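Long-range contact in putative agmatine deiminase (Streptococcus mutans, PDB 2EWO), which probably catalyses the hydrolysis of agmatine to N-carbamoylputrescine and ammonia: residues 116-121 with 153-158. Numbering follows the deposited sequence.
Sequences VDWEFN and YKTKDF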
ATOM      1  N   VAL A 116      18.096  -3.398  22.917  1.00 10.00           N
ATOM      2  CA  VAL A 116      18.865  -4.278  22.053  1.00 10.00           C
ATOM      3  C   VAL A 116      17.947  -4.790  20.961  1.00 10.00           C
ATOM      4  O   VAL A 116      16.979  -5.495  21.237  1.00 10.00           O
ATOM      5  CB  VAL A 116      19.463  -5.480  22.825  1.00 26.08           C
ATOM      6  CG1 VAL A 116      18.429  -6.060  23.760  1.00 26.81           C
ATOM      7  CG2 VAL A 116      19.934  -6.550  21.846  1.00 26.26           C
ATOM      8  N   ASP A 117      18.242  -4.411  19.724  1.00 16.53           N
ATOM      9  CA  ASP A 117      17.435  -4.839  18.590  1.00 15.02           C
ATOM     10  C   ASP A 117      18.089  -6.059  17.949  1.00 13.65           C
ATOM     11  O   ASP A 117      19.213  -5.982  17.452  1.00 13.38           O
ATOM     12  CB  ASP A 117      17.301  -3.685  17.585  1.00 10.67           C
ATOM     13  CG  ASP A 117      16.543  -4.079  16.331  1.00 11.89           C
ATOM     14  OD1 ASP A 117      15.801  -5.088  16.356  1.00 12.62           O
ATOM     15  OD2 ASP A 117      16.681  -3.363  15.318  1.00 12.25           O
ATOM     16  N   TRP A 118      17.385  -7.188  17.988  1.00 10.00           N
ATOM     17  CA  TRP A 118      17.887  -8.436  17.417  1.00 10.00           C
ATOM     18  C   TRP A 118      17.466  -8.538  15.956  1.00 10.00           C
ATOM     19  O   TRP A 118      16.725  -7.696  15.440  1.00 10.00           O
ATOM     20  CB  TRP A 118      17.332  -9.659  18.179  1.00 10.00           C
ATOM     21  CG  TRP A 118      17.332  -9.556  19.705  1.00 10.00           C
ATOM     22  CD1 TRP A 118      16.285  -9.179  20.505  1.00 10.00           C
ATOM     23  CD2 TRP A 118      18.440  -9.788  20.588  1.00 10.00           C
ATOM     24  NE1 TRP A 118      16.675  -9.159  21.821  1.00 10.00           N
ATOM     25  CE2 TRP A 118      17.991  -9.526  21.900  1.00 10.00           C
ATOM     26  CE3 TRP A 118      19.772 -10.190  20.397  1.00 10.00           C
ATOM     27  CZ2 TRP A 118      18.826  -9.650  23.013  1.00 10.00           C
ATOM     28  CZ3 TRP A 118      20.599 -10.312  21.510  1.00 10.00           C
ATOM     29  CH2 TRP A 118      20.121 -10.042  22.796  1.00 10.00           C
ATOM     30  N   GLU A 119      17.946  -9.578  15.290  1.00 10.00           N
ATOM     31  CA  GLU A 119      17.592  -9.801  13.899  1.00 10.00           C
ATOM     32  C   GLU A 119      16.383 -10.709  13.917  1.00 10.00           C
ATOM     33  O   GLU A 119      16.359 -11.685  14.656  1.00 10.00           O
ATOM     34  CB  GLU A 119      18.722 -10.503  13.172  1.00 27.67           C
ATOM     35  CG  GLU A 119      20.049  -9.875  13.409  1.00 31.07           C
ATOM     36  CD  GLU A 119      20.716  -9.514  12.119  1.00 32.52           C
ATOM     37  OE1 GLU A 119      20.804 -10.405  11.249  1.00 33.80           O
ATOM     38  OE2 GLU A 119      21.149  -8.349  11.975  1.00 34.31           O
ATOM     39  N   PHE A 120      15.386 -10.397  13.103  1.00 10.00           N
ATOM     40  CA  PHE A 120      14.165 -11.198  13.051  1.00 10.00           C
ATOM     41  C   PHE A 120      14.006 -11.845  11.680  1.00 10.00           C
ATOM     42  O   PHE A 120      14.076 -11.160  10.668  1.00 12.23           O
ATOM     43  CB  PHE A 120      12.959 -10.297  13.327  1.00 17.13           C
ATOM     44  CG  PHE A 120      11.637 -11.001  13.253  1.00 15.59           C
ATOM     45  CD1 PHE A 120      11.278 -11.932  14.221  1.00 14.58           C
ATOM     46  CD2 PHE A 120      10.740 -10.712  12.226  1.00 14.81           C
ATOM     47  CE1 PHE A 120      10.048 -12.564  14.175  1.00 14.64           C
ATOM     48  CE2 PHE A 120       9.502 -11.335  12.166  1.00 14.68           C
ATOM     49  CZ  PHE A 120       9.155 -12.265  13.144  1.00 16.03           C
ATOM     50  N   ASN A 121      13.779 -13.153  11.631  1.00 14.11           N
ATOM     51  CA  ASN A 121      13.617 -13.801  10.336  1.00 14.07           C
ATOM     52  C   ASN A 121      12.351 -14.646  10.268  1.00 13.36           C
ATOM     53  O   ASN A 121      12.286 -15.624   9.528  1.00 12.11           O
ATOM     54  CB  ASN A 121      14.840 -14.658  10.021  1.00 18.76           C
ATOM     55  CG  ASN A 121      15.083 -15.713  11.067  1.00 20.33           C
ATOM     56  OD1 ASN A 121      15.933 -16.587  10.899  1.00 18.94           O
ATOM     57  ND2 ASN A 121      14.334 -15.637  12.168  1.00 21.57           N
ATOM     58  N   TYR A 153      21.093  -1.145  20.445  1.00 10.00           N
ATOM     59  CA  TYR A 153      22.240  -1.945  20.056  1.00 10.00           C
ATOM     60  C   TYR A 153      21.727  -2.908  19.005  1.00 10.00           C
ATOM     61  O   TYR A 153      20.662  -3.497  19.190  1.00 10.00           O
ATOM     62  CB  TYR A 153      22.769  -2.763  21.235  1.00 10.00           C
ATOM     63  CG  TYR A 153      23.265  -1.953  22.409  1.00 10.00           C
ATOM     64  CD1 TYR A 153      22.379  -1.427  23.356  1.00 10.00           C
ATOM     65  CD2 TYR A 153      24.620  -1.684  22.557  1.00 10.00           C
ATOM     66  CE1 TYR A 153      22.833  -0.642  24.418  1.00 10.00           C
ATOM     67  CE2 TYR A 153      25.084  -0.907  23.605  1.00 10.00           C
ATOM     68  CZ  TYR A 153      24.186  -0.382  24.525  1.00 10.00           C
ATOM     69  OH  TYR A 153      24.661   0.466  25.491  1.00 10.00           O
ATOM     70  N   LYS A 154      22.472  -3.072  17.911  1.00 10.00           N
ATOM     71  CA  LYS A 154      22.077  -3.991  16.836  1.00 10.00           C
ATOM     72  C   LYS A 154      22.972  -5.228  16.767  1.00 10.46           C
ATOM     73  O   LYS A 154      24.161  -5.143  16.444  1.00 10.49           O
ATOM     74  CB  LYS A 154      22.101  -3.284  15.480  1.00 21.06           C
ATOM     75  CG  LYS A 154      21.611  -4.146  14.324  1.00 18.57           C
ATOM     76  CD  LYS A 154      20.148  -4.521  14.509  1.00 18.24           C
ATOM     77  CE  LYS A 154      19.610  -5.322  13.322  1.00 16.83           C
ATOM     78  NZ  LYS A 154      18.186  -5.718  13.511  1.00 16.01           N
ATOM     79  N   THR A 155      22.381  -6.378  17.075  1.00 10.00           N
ATOM     80  CA  THR A 155      23.091  -7.649  17.046  1.00 10.00           C
ATOM     81  C   THR A 155      23.139  -8.142  15.598  1.00 11.99           C
ATOM     82  O   THR A 155      22.316  -8.955  15.181  1.00 12.51           O
ATOM     83  CB  THR A 155      22.371  -8.698  17.931  1.00 10.00           C
ATOM     84  OG1 THR A 155      21.000  -8.817  17.529  1.00 10.00           O
ATOM     85  CG2 THR A 155      22.432  -8.282  19.389  1.00 10.00           C
ATOM     86  N   LYS A 156      24.107  -7.646  14.833  1.00 10.00           N
ATOM     87  CA  LYS A 156      24.210  -8.031  13.435  1.00 10.00           C
ATOM     88  C   LYS A 156      24.467  -9.518  13.251  1.00 10.00           C
ATOM     89  O   LYS A 156      25.345 -10.106  13.894  1.00 10.00           O
ATOM     90  CB  LYS A 156      25.295  -7.211  12.720  1.00 58.31           C
ATOM     91  CG  LYS A 156      25.308  -7.398  11.194  1.00 60.00           C
ATOM     92  CD  LYS A 156      26.131  -6.334  10.449  1.00 60.00           C
ATOM     93  CE  LYS A 156      26.007  -6.503   8.924  1.00 60.00           C
ATOM     94  NZ  LYS A 156      26.677  -5.439   8.109  1.00 60.00           N
ATOM     95  N   ASP A 157      23.668 -10.107  12.365  1.00 10.06           N
ATOM     96  CA  ASP A 157      23.726 -11.524  12.013  1.00 10.99           C
ATOM     97  C   ASP A 157      23.294 -12.477  13.120  1.00 11.45           C
ATOM     98  O   ASP A 157      23.391 -13.696  12.972  1.00 11.92           O
ATOM     99  CB  ASP A 157      25.122 -11.891  11.510  1.00 53.74           C
ATOM    100  CG  ASP A 157      25.459 -11.196  10.210  1.00 54.52           C
ATOM    101  OD1 ASP A 157      24.635 -11.275   9.279  1.00 55.43           O
ATOM    102  OD2 ASP A 157      26.539 -10.577  10.111  1.00 54.72           O
ATOM    103  N   PHE A 158      22.809 -11.916  14.224  1.00 10.57           N
ATOM    104  CA  PHE A 158      22.336 -12.717  15.345  1.00 10.00           C
ATOM    105  C   PHE A 158      20.812 -12.628  15.409  1.00 10.00           C
ATOM    106  O   PHE A 158      20.268 -11.638  15.893  1.00 10.03           O
ATOM    107  CB  PHE A 158      22.918 -12.206  16.661  1.00 14.58           C
ATOM    108  CG  PHE A 158      22.615 -13.092  17.824  1.00 14.84           C
ATOM    109  CD1 PHE A 158      21.374 -13.047  18.442  1.00 15.62           C
ATOM    110  CD2 PHE A 158      23.544 -14.019  18.261  1.00 15.78           C
ATOM    111  CE1 PHE A 158      21.062 -13.918  19.481  1.00 16.10           C
ATOM    112  CE2 PHE A 158      23.244 -14.892  19.295  1.00 15.93           C
ATOM    113  CZ  PHE A 158      22.000 -14.841  19.906  1.00 16.70           C
TER
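E119 turns its side chain toward the type II turn T155–F158, in which the chain leaves the sheet after two parallel strands have paired. Past the turn, the backbone N of E119 donates to F158 O over 3.2 Å. With E119 CG beside its own backbone N (chi1 -48°), that carbon lies against the carbonyl oxygens of T155 and F158. The chain then bends at chi2, and the carboxylate lies beside the turn backbone at K156 and D157. D157 has positive phi (68°), as the third position of a type II turn requires; aspartate is among the non-glycine residues that tolerate it.

Before the turn the pairing is regular: D117 N donates to Y153 O at 2.6 Å, and T155 N returns a bond to D117 O at 3.2 Å. Strands 113-119 and 152-155 are the parallel neighbours of a beta-alpha-beta unit whose helix 137-146 makes the crossover, within a protein of the guanidine-modifying superfamily. D117 and K154 project on one face. K154 bends at chi2, and beyond CD the extended chain carries NZ to the neighbouring strand, a reach that the lysine's length makes possible. There K154 NZ hydrogen-bonds to W118 O at 3.1 Å, from above the carbonyl plane. The same NZ forms a long salt bridge of 3.3 Å with D117 OD2, an oxygen also paired with R4, so the buried aspartate probably stays ionised.

V116, W118, T155 and F158 supply the apolar surface facing helix 191-202. The beta-branched T155 lays CG2 3.4 Å from W118 CE3, and V116 CG2 lies over one face of the indole, offset toward its rim. F158 lies alongside, its ring oblique to the six-membered ring of W118 with planes at 48°, while W118 NE1 bonds to T104 on the adjoining antiparallel strand.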